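Local coordinates for protein beta-N-acetylhexosaminidase (PDB 5BU9) that probably hydrolyses terminal non-reducing N-acetyl-D-hexosamine residues from N-acetyl-beta-D-hexosaminides, as a member of glycoside hydrolase family 3, at residues 7-11 against 312-317. Residues are numbered along the deposited sequence; the frame is centred on the assembly and turned at random.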
ATOM      1  N   LEU A   7       3.657  12.039 -20.847  1.00 40.25           N
ATOM      2  CA  LEU A   7       4.465  10.935 -20.312  1.00 43.14           C
ATOM      3  C   LEU A   7       4.862  11.172 -18.854  1.00 38.12           C
ATOM      4  O   LEU A   7       4.672  10.293 -18.028  1.00 43.50           O
ATOM      5  CB  LEU A   7       5.729  10.722 -21.140  1.00 42.26           C
ATOM      6  CG  LEU A   7       6.595   9.615 -20.551  1.00 47.87           C
ATOM      7  CD1 LEU A   7       5.819   8.302 -20.487  1.00 36.74           C
ATOM      8  CD2 LEU A   7       7.815   9.460 -21.416  1.00 45.28           C
ATOM      9  N   GLU A   8       5.389  12.369 -18.557  1.00 36.23           N
ATOM     10  CA  GLU A   8       5.887  12.712 -17.220  1.00 40.10           C
ATOM     11  C   GLU A   8       4.764  12.577 -16.192  1.00 41.34           C
ATOM     12  O   GLU A   8       4.945  12.004 -15.122  1.00 35.25           O
ATOM     13  CB  GLU A   8       6.462  14.143 -17.184  1.00 45.38           C
ATOM     14  CG  GLU A   8       7.829  14.316 -17.845  1.00 37.05           C
ATOM     15  CD  GLU A   8       7.766  14.329 -19.375  1.00 95.35           C
ATOM     16  OE1 GLU A   8       8.855  14.263 -19.988  1.00 96.21           O
ATOM     17  OE2 GLU A   8       6.653  14.398 -19.969  1.00 67.46           O
ATOM     18  N   GLN A   9       3.591  13.096 -16.543  1.00 35.51           N
ATOM     19  CA  GLN A   9       2.452  13.054 -15.653  1.00 38.65           C
ATOM     20  C   GLN A   9       1.939  11.621 -15.456  1.00 50.47           C
ATOM     21  O   GLN A   9       1.507  11.282 -14.356  1.00 33.82           O
ATOM     22  CB  GLN A   9       1.350  13.962 -16.181  1.00 48.23           C
ATOM     23  CG  GLN A   9       1.681  15.444 -16.046  1.00 47.06           C
ATOM     24  CD  GLN A   9       0.746  16.286 -16.865  1.00 52.52           C
ATOM     25  OE1 GLN A   9       0.161  15.793 -17.816  1.00 46.85           O
ATOM     26  NE2 GLN A   9       0.585  17.557 -16.500  1.00 53.84           N
ATOM     27  N   ARG A  10       2.003  10.774 -16.486  1.00 36.37           N
ATOM     28  CA  ARG A  10       1.555   9.384 -16.324  1.00 33.86           C
ATOM     29  C   ARG A  10       2.493   8.618 -15.392  1.00 36.53           C
ATOM     30  O   ARG A  10       2.040   7.941 -14.464  1.00 31.05           O
ATOM     31  CB  ARG A  10       1.441   8.675 -17.682  1.00 35.36           C
ATOM     32  CG  ARG A  10       0.371   9.273 -18.584  1.00 39.39           C
ATOM     33  CD  ARG A  10      -0.021   8.363 -19.757  1.00 50.15           C
ATOM     34  NE  ARG A  10       1.093   7.990 -20.634  1.00 39.62           N
ATOM     35  CZ  ARG A  10       1.561   8.717 -21.658  1.00 50.01           C
ATOM     36  NH1 ARG A  10       1.043   9.893 -21.959  1.00 53.33           N
ATOM     37  NH2 ARG A  10       2.565   8.265 -22.400  1.00 48.99           N
ATOM     38  N   VAL A  11       3.799   8.756 -15.611  1.00 35.45           N
ATOM     39  CA  VAL A  11       4.775   8.203 -14.692  1.00 43.02           C
ATOM     40  C   VAL A  11       4.487   8.711 -13.269  1.00 34.35           C
ATOM     41  O   VAL A  11       4.450   7.933 -12.315  1.00 32.88           O
ATOM     42  CB  VAL A  11       6.189   8.556 -15.121  1.00 31.40           C
ATOM     43  CG1 VAL A  11       7.151   8.159 -14.028  1.00 29.78           C
ATOM     44  CG2 VAL A  11       6.528   7.829 -16.386  1.00 34.75           C
ATOM     45  N   VAL A 312      12.324   6.523 -14.167  1.00 35.52           N
ATOM     46  CA  VAL A 312      11.221   5.798 -14.793  1.00 24.87           C
ATOM     47  C   VAL A 312      10.816   6.532 -16.070  1.00 32.59           C
ATOM     48  O   VAL A 312      10.580   5.887 -17.088  1.00 31.37           O
ATOM     49  CB  VAL A 312      10.025   5.598 -13.846  1.00 36.52           C
ATOM     50  CG1 VAL A 312       8.860   4.958 -14.603  1.00 28.60           C
ATOM     51  CG2 VAL A 312      10.428   4.673 -12.684  1.00 23.39           C
ATOM     52  N   VAL A 313      10.799   7.867 -16.038  1.00 30.82           N
ATOM     53  CA  VAL A 313      10.546   8.653 -17.245  1.00 28.56           C
ATOM     54  C   VAL A 313      11.590   8.350 -18.303  1.00 45.56           C
ATOM     55  O   VAL A 313      11.252   8.073 -19.451  1.00 38.29           O
ATOM     56  CB  VAL A 313      10.528  10.179 -16.969  1.00 31.06           C
ATOM     57  CG1 VAL A 313      10.555  10.958 -18.309  1.00 27.73           C
ATOM     58  CG2 VAL A 313       9.321  10.558 -16.196  1.00 27.67           C
ATOM     59  N   ALA A 314      12.867   8.396 -17.927  1.00 30.96           N
ATOM     60  CA  ALA A 314      13.923   8.229 -18.922  1.00 29.86           C
ATOM     61  C   ALA A 314      13.865   6.840 -19.555  1.00 35.06           C
ATOM     62  O   ALA A 314      14.090   6.694 -20.760  1.00 37.15           O
ATOM     63  CB  ALA A 314      15.290   8.482 -18.311  1.00 28.11           C
ATOM     64  N   LYS A 315      13.529   5.812 -18.775  1.00 28.31           N
ATOM     65  CA  LYS A 315      13.496   4.471 -19.373  1.00 33.81           C
ATOM     66  C   LYS A 315      12.284   4.295 -20.318  1.00 31.63           C
ATOM     67  O   LYS A 315      12.390   3.609 -21.312  1.00 39.90           O
ATOM     68  CB  LYS A 315      13.500   3.397 -18.296  1.00 26.11           C
ATOM     69  CG  LYS A 315      13.535   1.924 -18.853  1.00 26.69           C
ATOM     70  CD  LYS A 315      13.516   0.924 -17.733  1.00 31.85           C
ATOM     71  CE  LYS A 315      13.403  -0.509 -18.224  1.00 33.41           C
ATOM     72  NZ  LYS A 315      14.638  -0.998 -18.841  1.00 33.17           N
ATOM     73  N   ALA A 316      11.163   4.940 -20.001  1.00 33.92           N
ATOM     74  CA  ALA A 316       9.994   4.942 -20.864  1.00 39.66           C
ATOM     75  C   ALA A 316      10.359   5.598 -22.180  1.00 37.31           C
ATOM     76  O   ALA A 316       9.913   5.154 -23.214  1.00 33.81           O
ATOM     77  CB  ALA A 316       8.816   5.675 -20.214  1.00 30.31           C
ATOM     78  N   GLN A 317      11.176   6.647 -22.148  1.00 31.69           N
ATOM     79  CA  GLN A 317      11.539   7.338 -23.388  1.00 42.80           C
ATOM     80  C   GLN A 317      12.489   6.510 -24.310  1.00 30.89           C
ATOM     81  O   GLN A 317      12.451   6.651 -25.530  1.00 56.24           O
ATOM     82  CB  GLN A 317      12.160   8.694 -23.054  1.00 30.13           C
ATOM     83  CG  GLN A 317      11.187   9.720 -22.462  1.00 39.84           C
ATOM     84  CD  GLN A 317      11.918  10.924 -21.837  1.00 70.04           C
ATOM     85  OE1 GLN A 317      13.099  10.838 -21.475  1.00 46.05           O
ATOM     86  NE2 GLN A 317      11.216  12.044 -21.712  1.00 46.11           N
TER
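E8 and Q317 bring carboxylate and amide together, OE1 of E8 lying 3.7 Å from NE2 of Q317, too long for a hydrogen bond; the two planes are turned 72° apart. Through a bend in the E8 chain beyond CG, the same OE1 also lies 4.1 Å from CG1 of V313, the two side chains crossing at about a right angle. The remaining side-chain contacts between the two segments are carbon to carbon. L7, its CG anti to the backbone N (chi1 178°), reaches over with both methyls: CD2 comes 3.5 Å from CG of Q317, on the aliphatic part of that chain, while CD1 rests 4.0 Å from CB of A316. One turn on, V11 closes the buried end, with CG1 at 3.7 Å from CG1 of V312 and its CB at 3.9 Å from CG2 of V313. Both segments belong to the TIM-barrel domain of the family 3 hydrolases: 7-11 lies on the N-terminal helix just ahead of barrel strand 15-20; segment 312-317 lies on the helix that follows strand 296-298, the parallel neighbour of 15-20 in the sheet. The short axes run 9.8 Å apart at 126°, between perpendicular and antiparallel. Replacing V11 by an alanine would probably leave CG1 of V312 and CG2 of V313 without much of their apolar cover and open a gap between the helices. Helix 320-336 shares in this packing, V326 touching V11 and F322 touching V312, and its D327 forms a salt bridge with NE of R10. From helix 281-291, A285 and I289 pack against V312.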